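Putative membrane protein COG4129 (PDB 3KMI) is probably an aromatic acid exporter of the cell membrane, represented by its helical C-terminal domain, though its exact role is not established. Local coordinates at residues P102-I115 and L157-R171. Numbering follows the deposited sequence. Where two conformers were deposited one is given.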
loop_
_atom_site.group_PDB
_atom_site.type_symbol
_atom_site.label_atom_id
_atom_site.label_comp_id
_atom_site.label_asym_id
_atom_site.label_seq_id
_atom_site.Cartn_x
_atom_site.Cartn_y
_atom_site.Cartn_z
ATOM N N PRO A 102 9.002 -21.754 -1.508
ATOM C CA PRO A 102 8.223 -22.847 -2.158
ATOM C C PRO A 102 7.919 -22.557 -3.664
ATOM O O PRO A 102 8.214 -21.473 -4.130
ATOM C CB PRO A 102 6.939 -22.880 -1.331
ATOM C CG PRO A 102 6.792 -21.486 -0.831
ATOM C CD PRO A 102 8.200 -21.071 -0.477
ATOM N N PRO A 103 7.356 -23.527 -4.416
ATOM C CA PRO A 103 7.120 -23.305 -5.829
ATOM C C PRO A 103 6.335 -22.046 -6.116
ATOM O O PRO A 103 6.679 -21.350 -7.043
ATOM C CB PRO A 103 6.312 -24.544 -6.238
ATOM C CG PRO A 103 6.854 -25.576 -5.390
ATOM C CD PRO A 103 7.056 -24.926 -4.055
ATOM N N GLN A 104 5.313 -21.742 -5.318
ATOM C CA GLN A 104 4.517 -20.514 -5.532
ATOM C C GLN A 104 5.323 -19.213 -5.354
ATOM O O GLN A 104 5.042 -18.221 -6.013
ATOM C CB GLN A 104 3.278 -20.504 -4.636
ATOM C CG GLN A 104 2.163 -21.484 -5.041
ATOM C CD GLN A 104 1.671 -21.288 -6.484
ATOM O OE1 GLN A 104 1.589 -22.247 -7.262
ATOM N NE2 GLN A 104 1.346 -20.053 -6.842
ATOM N N ALA A 105 6.322 -19.241 -4.465
ATOM C CA ALA A 105 7.277 -18.129 -4.317
ATOM C C ALA A 105 8.144 -17.983 -5.560
ATOM O O ALA A 105 8.352 -16.880 -6.044
ATOM C CB ALA A 105 8.161 -18.329 -3.039
ATOM N N HIS A 106 8.652 -19.097 -6.086
ATOM C CA HIS A 106 9.376 -19.089 -7.361
ATOM C C HIS A 106 8.491 -18.517 -8.492
ATOM O O HIS A 106 8.976 -17.785 -9.323
ATOM C CB HIS A 106 9.841 -20.506 -7.707
ATOM C CG HIS A 106 11.021 -20.976 -6.910
ATOM N ND1 HIS A 106 12.303 -20.520 -7.144
ATOM C CD2 HIS A 106 11.126 -21.908 -5.933
ATOM C CE1 HIS A 106 13.144 -21.130 -6.328
ATOM N NE2 HIS A 106 12.454 -21.977 -5.581
ATOM N N ILE A 107 7.200 -18.833 -8.495
ATOM C CA ILE A 107 6.279 -18.329 -9.527
ATOM C C ILE A 107 6.062 -16.802 -9.353
ATOM O O ILE A 107 6.038 -16.056 -10.338
ATOM C CB ILE A 107 4.954 -19.127 -9.525
ATOM C CG1 ILE A 107 5.182 -20.508 -10.158
ATOM C CG2 ILE A 107 3.808 -18.380 -10.288
ATOM C CD1 ILE A 107 4.125 -21.517 -9.774
ATOM N N LEU A 108 5.917 -16.367 -8.100
ATOM C CA LEU A 108 5.820 -14.957 -7.769
ATOM C C LEU A 108 7.071 -14.210 -8.241
ATOM O O LEU A 108 6.998 -13.133 -8.863
ATOM C CB LEU A 108 5.648 -14.761 -6.250
ATOM C CG LEU A 108 5.652 -13.272 -5.890
ATOM C CD1 LEU A 108 4.429 -12.610 -6.547
ATOM C CD2 LEU A 108 5.691 -13.048 -4.390
ATOM N N SER A 109 8.224 -14.759 -7.913
ATOM C CA SER A 109 9.459 -14.149 -8.338
ATOM C C SER A 109 9.559 -14.021 -9.877
ATOM O O SER A 109 9.942 -12.963 -10.391
ATOM C CB SER A 109 10.625 -14.965 -7.818
ATOM O OG SER A 109 11.829 -14.460 -8.334
ATOM N N ALA A 110 9.177 -15.076 -10.599
ATOM C CA ALA A 110 9.161 -15.033 -12.065
ATOM C C ALA A 110 8.227 -13.921 -12.556
ATOM O O ALA A 110 8.561 -13.173 -13.475
ATOM C CB ALA A 110 8.734 -16.404 -12.640
ATOM N N PHE A 111 7.081 -13.798 -11.915
ATOM C CA PHE A 111 6.071 -12.783 -12.307
ATOM C C PHE A 111 6.595 -11.344 -12.077
ATOM O O PHE A 111 6.402 -10.457 -12.921
ATOM C CB PHE A 111 4.751 -13.037 -11.562
ATOM C CG PHE A 111 3.640 -12.059 -11.910
ATOM C CD1 PHE A 111 3.212 -11.897 -13.229
ATOM C CD2 PHE A 111 2.997 -11.344 -10.904
ATOM C CE1 PHE A 111 2.164 -10.982 -13.545
ATOM C CE2 PHE A 111 1.959 -10.442 -11.200
ATOM C CZ PHE A 111 1.557 -10.254 -12.531
ATOM N N ILE A 112 7.278 -11.121 -10.957
ATOM C CA ILE A 112 7.906 -9.843 -10.675
ATOM C C ILE A 112 9.035 -9.511 -11.680
ATOM O O ILE A 112 9.168 -8.369 -12.106
ATOM C CB ILE A 112 8.441 -9.756 -9.198
ATOM C CG1 ILE A 112 7.257 -9.864 -8.222
ATOM C CG2 ILE A 112 9.193 -8.440 -9.004
ATOM C CD1 ILE A 112 7.627 -10.110 -6.747
ATOM N N HIS A 113 9.854 -10.495 -12.028
ATOM C CA HIS A 113 10.830 -10.315 -13.130
ATOM C C HIS A 113 10.162 -9.933 -14.436
ATOM O O HIS A 113 10.650 -9.065 -15.167
ATOM C CB HIS A 113 11.668 -11.575 -13.379
ATOM C CG HIS A 113 12.829 -11.729 -12.442
ATOM N ND1 HIS A 113 12.989 -12.829 -11.629
ATOM C CD2 HIS A 113 13.904 -10.936 -12.207
ATOM C CE1 HIS A 113 14.090 -12.693 -10.910
ATOM N NE2 HIS A 113 14.661 -11.549 -11.234
ATOM N N LYS A 114 9.065 -10.607 -14.747
ATOM C CA LYS A 114 8.336 -10.344 -15.967
ATOM C C LYS A 114 7.898 -8.892 -15.943
ATOM O O LYS A 114 8.074 -8.145 -16.922
ATOM C CB LYS A 114 7.141 -11.293 -16.114
ATOM C CG LYS A 114 6.282 -11.039 -17.353
ATOM C CD LYS A 114 5.137 -12.024 -17.393
ATOM C CE LYS A 114 4.320 -11.962 -18.679
ATOM N NZ LYS A 114 3.287 -13.048 -18.623
ATOM N N ILE A 115 7.329 -8.483 -14.828
ATOM C CA ILE A 115 6.890 -7.088 -14.666
ATOM C C ILE A 115 8.095 -6.125 -14.838
ATOM O O ILE A 115 8.022 -5.122 -15.563
ATOM C CB ILE A 115 6.186 -6.839 -13.300
ATOM C CG1 ILE A 115 4.878 -7.659 -13.160
ATOM C CG2 ILE A 115 5.945 -5.310 -13.115
ATOM C CD1 ILE A 115 4.215 -7.596 -11.728
ATOM N N LEU A 157 3.215 -14.158 0.986
ATOM C CA LEU A 157 3.160 -14.197 -0.462
ATOM C C LEU A 157 1.867 -13.539 -0.919
ATOM O O LEU A 157 1.848 -12.863 -1.918
ATOM C CB LEU A 157 3.241 -15.661 -0.981
ATOM C CG LEU A 157 4.530 -16.448 -0.706
ATOM C CD1 LEU A 157 4.473 -17.956 -1.160
ATOM C CD2 LEU A 157 5.721 -15.774 -1.380
ATOM N N PHE A 158 0.787 -13.726 -0.182
ATOM C CA PHE A 158 -0.475 -13.113 -0.593
ATOM C C PHE A 158 -0.465 -11.584 -0.409
ATOM O O PHE A 158 -1.072 -10.851 -1.202
ATOM C CB PHE A 158 -1.663 -13.732 0.147
ATOM C CG PHE A 158 -2.976 -13.484 -0.528
ATOM C CD1 PHE A 158 -3.381 -14.281 -1.592
ATOM C CD2 PHE A 158 -3.794 -12.450 -0.121
ATOM C CE1 PHE A 158 -4.578 -14.052 -2.233
ATOM C CE2 PHE A 158 -5.002 -12.211 -0.753
ATOM C CZ PHE A 158 -5.397 -13.020 -1.810
ATOM N N LEU A 159 0.224 -11.115 0.630
ATOM C CA LEU A 159 0.379 -9.662 0.853
ATOM C C LEU A 159 1.202 -9.010 -0.257
ATOM O O LEU A 159 0.968 -7.825 -0.604
ATOM C CB LEU A 159 1.001 -9.356 2.228
ATOM C CG LEU A 159 0.193 -9.678 3.493
ATOM C CD1 LEU A 159 1.116 -10.006 4.647
ATOM C CD2 LEU A 159 -0.751 -8.566 3.822
ATOM N N CYS A 160 2.169 -9.768 -0.777
ATOM C CA CYS A 160 2.921 -9.337 -1.987
ATOM C C CYS A 160 2.007 -9.074 -3.193
ATOM O O CYS A 160 2.160 -8.061 -3.873
ATOM C CB CYS A 160 3.988 -10.345 -2.334
ATOM S SG CYS A 160 5.347 -10.287 -1.155
ATOM N N LEU A 161 1.043 -9.973 -3.430
ATOM C CA LEU A 161 0.096 -9.809 -4.538
ATOM C C LEU A 161 -0.746 -8.545 -4.375
ATOM O O LEU A 161 -1.035 -7.840 -5.368
ATOM C CB LEU A 161 -0.820 -11.042 -4.686
ATOM C CG LEU A 161 -0.091 -12.366 -4.926
ATOM C CD1 LEU A 161 -1.087 -13.470 -5.211
ATOM C CD2 LEU A 161 0.883 -12.212 -6.068
ATOM N N THR A 162 -1.110 -8.235 -3.128
ATOM C CA THR A 162 -1.833 -6.998 -2.850
ATOM C C THR A 162 -1.035 -5.788 -3.289
ATOM O O THR A 162 -1.560 -4.905 -3.966
ATOM C CB THR A 162 -2.241 -6.883 -1.360
ATOM O OG1 THR A 162 -3.146 -7.957 -1.052
ATOM C CG2 THR A 162 -2.939 -5.607 -1.128
ATOM N N GLU A 163 0.226 -5.743 -2.905
ATOM C CA GLU A 163 1.105 -4.619 -3.257
ATOM C C GLU A 163 1.316 -4.555 -4.778
ATOM O O GLU A 163 1.233 -3.480 -5.393
ATOM C CB GLU A 163 2.457 -4.731 -2.531
ATOM C CG GLU A 163 2.336 -4.595 -1.013
ATOM C CD GLU A 163 1.737 -3.251 -0.563
ATOM O OE1 GLU A 163 2.028 -2.177 -1.148
ATOM O OE2 GLU A 163 0.955 -3.273 0.404
ATOM N N LEU A 164 1.501 -5.718 -5.391
ATOM C CA LEU A 164 1.709 -5.778 -6.824
ATOM C C LEU A 164 0.520 -5.286 -7.637
ATOM O O LEU A 164 0.704 -4.760 -8.727
ATOM C CB LEU A 164 2.116 -7.194 -7.269
ATOM C CG LEU A 164 3.545 -7.611 -6.918
ATOM C CD1 LEU A 164 3.681 -9.103 -7.366
ATOM C CD2 LEU A 164 4.600 -6.748 -7.680
ATOM N N LYS A 165 -0.697 -5.459 -7.147
ATOM C CA LYS A 165 -1.860 -4.968 -7.883
ATOM C C LYS A 165 -1.791 -3.449 -7.971
ATOM O O LYS A 165 -1.981 -2.874 -9.035
ATOM C CB LYS A 165 -3.176 -5.402 -7.223
ATOM C CG LYS A 165 -4.406 -5.138 -8.073
ATOM C CD LYS A 165 -5.665 -5.657 -7.362
ATOM C CE LYS A 165 -6.914 -5.469 -8.188
ATOM N NZ LYS A 165 -8.033 -6.122 -7.488
ATOM N N GLN A 166 -1.526 -2.802 -6.841
ATOM C CA GLN A 166 -1.409 -1.341 -6.853
ATOM C C GLN A 166 -0.212 -0.877 -7.672
ATOM O O GLN A 166 -0.324 0.099 -8.373
ATOM C CB GLN A 166 -1.364 -0.733 -5.461
ATOM C CG GLN A 166 -1.616 0.800 -5.565
ATOM C CD GLN A 166 -2.968 1.164 -6.264
ATOM O OE1 GLN A 166 -4.041 0.641 -5.916
ATOM N NE2 GLN A 166 -2.903 2.082 -7.231
ATOM N N PHE A 167 0.920 -1.593 -7.605
ATOM C CA PHE A 167 2.055 -1.307 -8.493
ATOM C C PHE A 167 1.674 -1.289 -9.984
ATOM O O PHE A 167 2.063 -0.378 -10.741
ATOM C CB PHE A 167 3.187 -2.329 -8.266
ATOM C CG PHE A 167 4.448 -1.993 -9.007
ATOM C CD1 PHE A 167 5.444 -1.248 -8.383
ATOM C CD2 PHE A 167 4.618 -2.388 -10.350
ATOM C CE1 PHE A 167 6.589 -0.924 -9.032
ATOM C CE2 PHE A 167 5.752 -2.055 -11.032
ATOM C CZ PHE A 167 6.762 -1.320 -10.370
ATOM N N LEU A 168 0.884 -2.266 -10.411
ATOM C CA LEU A 168 0.505 -2.359 -11.818
ATOM C C LEU A 168 -0.501 -1.282 -12.189
ATOM O O LEU A 168 -0.452 -0.764 -13.296
ATOM C CB LEU A 168 -0.051 -3.753 -12.179
ATOM C CG LEU A 168 0.972 -4.905 -12.176
ATOM C CD1 LEU A 168 0.271 -6.290 -12.135
ATOM C CD2 LEU A 168 1.964 -4.830 -13.384
ATOM N N VAL A 169 -1.378 -0.924 -11.250
ATOM C CA VAL A 169 -2.352 0.143 -11.491
ATOM C C VAL A 169 -1.597 1.446 -11.683
ATOM O O VAL A 169 -1.949 2.252 -12.573
ATOM C CB VAL A 169 -3.382 0.252 -10.344
ATOM C CG1 VAL A 169 -4.214 1.558 -10.442
ATOM C CG2 VAL A 169 -4.272 -0.992 -10.326
ATOM N N ASN A 170 -0.583 1.636 -10.841
ATOM C CA ASN A 170 0.281 2.819 -10.873
ATOM C C ASN A 170 1.094 2.899 -12.163
ATOM O O ASN A 170 1.231 3.971 -12.761
ATOM C CB ASN A 170 1.248 2.862 -9.659
ATOM C CG ASN A 170 0.566 3.305 -8.369
ATOM O OD1 ASN A 170 -0.515 3.863 -8.397
ATOM N ND2 ASN A 170 1.203 3.044 -7.227
ATOM N N ARG A 171 1.633 1.772 -12.605
ATOM C CA ARG A 171 2.491 1.783 -13.791
ATOM C C ARG A 171 1.628 2.078 -15.031
ATOM O O ARG A 171 2.059 2.790 -15.930
ATOM C CB ARG A 171 3.282 0.482 -13.928
ATOM C CG ARG A 171 4.208 0.471 -15.175
ATOM C CD ARG A 171 5.398 -0.403 -14.987
ATOM N NE ARG A 171 6.422 0.204 -14.141
ATOM C CZ ARG A 171 7.644 -0.280 -13.974
ATOM N NH1 ARG A 171 8.032 -1.385 -14.628
ATOM N NH2 ARG A 171 8.516 0.374 -13.192
HETATM O O HOH W 1 6.860 -3.069 -16.459
#
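Leu108 is a knob set among Leu157, Cys160, Leu161 and Leu164 on the neighbouring helix. With CG anti to the backbone N (chi1 176°), the branch reaches across, CD1 going to Leu161 and Leu164 and CD2 to Cys160 and Leu157. Leu108 CD1 meets Leu161 CD2 at 3.6 Å, while Leu108 CD2 lies 3.8 Å from Cys160 CB. Leu164 returns the fit as a knob among Leu108, Phe111, Ile112 and Ile115. Leu164 CD1 touches both Leu108 CD1 at 3.7 Å and Ile112 CG1 at 3.8 Å. Further along, Ile115 CD1 lies over the rim of one face of Phe111, one turn back, and rests 3.9 Å from Leu168 CD2.

Leu157 still packs on Ala105, its CD2 3.9 Å from Ala105 CB. The looser fringe is the partly exposed Pro102 and Gln104, with Pro102 CG 4.2 Å from Leu157 CD1. At the other end a water spans the gap, accepting from Arg171 NH1 and lying near Ile115 O. Phe167 CZ lies over the rim of one face of this guanidinium, and Ser22 of helix 7-33 binds Arg171 NH2.

The two helices run nearly parallel, 17° apart, in a helical bundle. No direct hydrogen bond joins them. Their association therefore rests on interlocked aliphatic side chains, with polar bridging confined to the Arg171 end.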